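Local coordinates for major capsid protein (PDB 5TIP) that self-assembles as trimers into the large icosahedral capsid of a chlorella virus, as its glycosylated major capsid protein, at residues N264-N267 and Q273-A276. Numbering follows the deposited sequence.
Sequences NFNN and QYTA
N266 and Y274 come closest along the backbones, their CA atoms 4.6 Å apart, where the chain leaves strand 257-266 of the second jelly roll and folds back on its end; N267 N bonds to Q273 O at 3.2 Å, and a water accepts from F265 N and lies 2.9 Å from Y274 O. The same Q273 O takes a second bond, 3.0 Å from N266 ND2, which arrives 44° out of the carbonyl plane. With its CG anti to the backbone N, N266 can hold its amide beside that carbonyl while ND2 also donates to N270 O. N267 ND2 reaches Q273 OE1 at 3.2 Å, the two amides turned 78° to each other; OE1 is also bound by N270 ND2. The extended glutamine is long enough for NE2 to meet T275 O at 3.1 Å, which helps fix the amide's rotation. Within the strand, N264 lays its amide over one face of the Y274 ring, planes 28° apart, while its OD1 accepts from N414 on the paired strand 412-426. Tyrosine suits its place by offering N264 CB a flat CH-pi face and D110 of helix 109-119 a hydroxyl. Amides suit this buried return because they can donate and accept, as Q273 does through NE2 and OE1.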
ATOM      1  N   ASN A 264      -6.897 -18.350  15.497  1.00 28.34           N
ATOM      2  CA  ASN A 264      -5.738 -19.085  15.014  1.00 27.84           C
ATOM      3  C   ASN A 264      -5.560 -20.343  15.853  1.00 31.08           C
ATOM      4  O   ASN A 264      -6.075 -20.447  16.969  1.00 33.84           O
ATOM      5  CB  ASN A 264      -4.460 -18.230  15.053  1.00 25.19           C
ATOM      6  CG  ASN A 264      -4.079 -17.796  16.463  1.00 25.17           C
ATOM      7  OD1 ASN A 264      -3.693 -18.613  17.299  1.00 30.36           O
ATOM      8  ND2 ASN A 264      -4.166 -16.497  16.723  1.00 24.62           N
ATOM      9  N   PHE A 265      -4.817 -21.301  15.299  1.00 28.28           N
ATOM     10  CA  PHE A 265      -4.417 -22.513  16.005  1.00 26.13           C
ATOM     11  C   PHE A 265      -2.913 -22.435  16.233  1.00 24.71           C
ATOM     12  O   PHE A 265      -2.132 -22.487  15.278  1.00 27.46           O
ATOM     13  CB  PHE A 265      -4.793 -23.764  15.215  1.00 24.85           C
ATOM     14  CG  PHE A 265      -6.256 -23.858  14.892  1.00 25.02           C
ATOM     15  CD1 PHE A 265      -7.138 -24.463  15.772  1.00 25.37           C
ATOM     16  CD2 PHE A 265      -6.751 -23.341  13.708  1.00 24.98           C
ATOM     17  CE1 PHE A 265      -8.484 -24.547  15.475  1.00 23.12           C
ATOM     18  CE2 PHE A 265      -8.094 -23.423  13.407  1.00 21.43           C
ATOM     19  CZ  PHE A 265      -8.961 -24.027  14.292  1.00 22.09           C
ATOM     20  N   ASN A 266      -2.512 -22.307  17.493  1.00 25.41           N
ATOM     21  CA  ASN A 266      -1.128 -22.043  17.855  1.00 26.90           C
ATOM     22  C   ASN A 266      -0.541 -23.204  18.646  1.00 31.89           C
ATOM     23  O   ASN A 266      -1.213 -23.790  19.499  1.00 36.31           O
ATOM     24  CB  ASN A 266      -1.023 -20.754  18.679  1.00 26.96           C
ATOM     25  CG  ASN A 266       0.270 -20.664  19.461  1.00 30.92           C
ATOM     26  OD1 ASN A 266       0.273 -20.790  20.686  1.00 32.61           O
ATOM     27  ND2 ASN A 266       1.377 -20.451  18.760  1.00 32.85           N
ATOM     28  N   ASN A 267       0.717 -23.530  18.353  1.00 34.00           N
ATOM     29  CA  ASN A 267       1.485 -24.446  19.185  1.00 34.05           C
ATOM     30  C   ASN A 267       2.071 -23.635  20.334  1.00 34.29           C
ATOM     31  O   ASN A 267       2.993 -22.839  20.120  1.00 36.69           O
ATOM     32  CB  ASN A 267       2.587 -25.136  18.379  1.00 30.93           C
ATOM     33  CG  ASN A 267       3.436 -26.070  19.225  1.00 33.48           C
ATOM     34  OD1 ASN A 267       3.048 -26.459  20.327  1.00 37.93           O
ATOM     35  ND2 ASN A 267       4.604 -26.433  18.709  1.00 32.46           N
ATOM     36  N   GLN A 273       3.700 -19.431  16.150  1.00 24.04           N
ATOM     37  CA  GLN A 273       3.634 -20.601  15.277  1.00 26.16           C
ATOM     38  C   GLN A 273       2.172 -20.970  15.081  1.00 28.12           C
ATOM     39  O   GLN A 273       1.541 -21.558  15.963  1.00 27.94           O
ATOM     40  CB  GLN A 273       4.424 -21.770  15.855  1.00 25.70           C
ATOM     41  CG  GLN A 273       4.479 -22.961  14.906  1.00 25.88           C
ATOM     42  CD  GLN A 273       4.923 -24.243  15.579  1.00 28.02           C
ATOM     43  OE1 GLN A 273       5.526 -24.222  16.650  1.00 32.04           O
ATOM     44  NE2 GLN A 273       4.627 -25.373  14.946  1.00 29.38           N
ATOM     45  N   TYR A 274       1.629 -20.630  13.915  1.00 29.24           N
ATOM     46  CA  TYR A 274       0.243 -20.918  13.582  1.00 28.31           C
ATOM     47  C   TYR A 274       0.104 -22.040  12.565  1.00 28.95           C
ATOM     48  O   TYR A 274      -1.023 -22.406  12.215  1.00 30.51           O
ATOM     49  CB  TYR A 274      -0.445 -19.655  13.051  1.00 25.80           C
ATOM     50  CG  TYR A 274      -0.482 -18.511  14.038  1.00 24.99           C
ATOM     51  CD1 TYR A 274      -0.680 -18.740  15.394  1.00 25.06           C
ATOM     52  CD2 TYR A 274      -0.321 -17.199  13.615  1.00 25.97           C
ATOM     53  CE1 TYR A 274      -0.715 -17.696  16.297  1.00 25.61           C
ATOM     54  CE2 TYR A 274      -0.357 -16.148  14.509  1.00 25.28           C
ATOM     55  CZ  TYR A 274      -0.554 -16.402  15.848  1.00 24.96           C
ATOM     56  OH  TYR A 274      -0.591 -15.358  16.743  1.00 27.37           O
ATOM     57  N   THR A 275       1.213 -22.591  12.081  1.00 28.96           N
ATOM     58  CA  THR A 275       1.194 -23.648  11.085  1.00 29.24           C
ATOM     59  C   THR A 275       2.118 -24.772  11.530  1.00 28.50           C
ATOM     60  O   THR A 275       2.881 -24.641  12.491  1.00 24.78           O
ATOM     61  CB  THR A 275       1.611 -23.126   9.705  1.00 27.63           C
ATOM     62  OG1 THR A 275       2.852 -22.419   9.819  1.00 27.91           O
ATOM     63  CG2 THR A 275       0.547 -22.191   9.147  1.00 24.48           C
ATOM     64  N   ALA A 276       2.045 -25.888  10.812  1.00 21.55           N
ATOM     65  CA  ALA A 276       2.856 -27.049  11.134  1.00 25.20           C
ATOM     66  C   ALA A 276       4.277 -26.887  10.608  1.00 25.76           C
ATOM     67  O   ALA A 276       4.518 -26.240   9.585  1.00 28.51           O
ATOM     68  CB  ALA A 276       2.229 -28.315  10.554  1.00 25.84           C
TER
HETATM   69  O   HOH W   1      -3.817 -21.851  12.808  1.00 26.37           O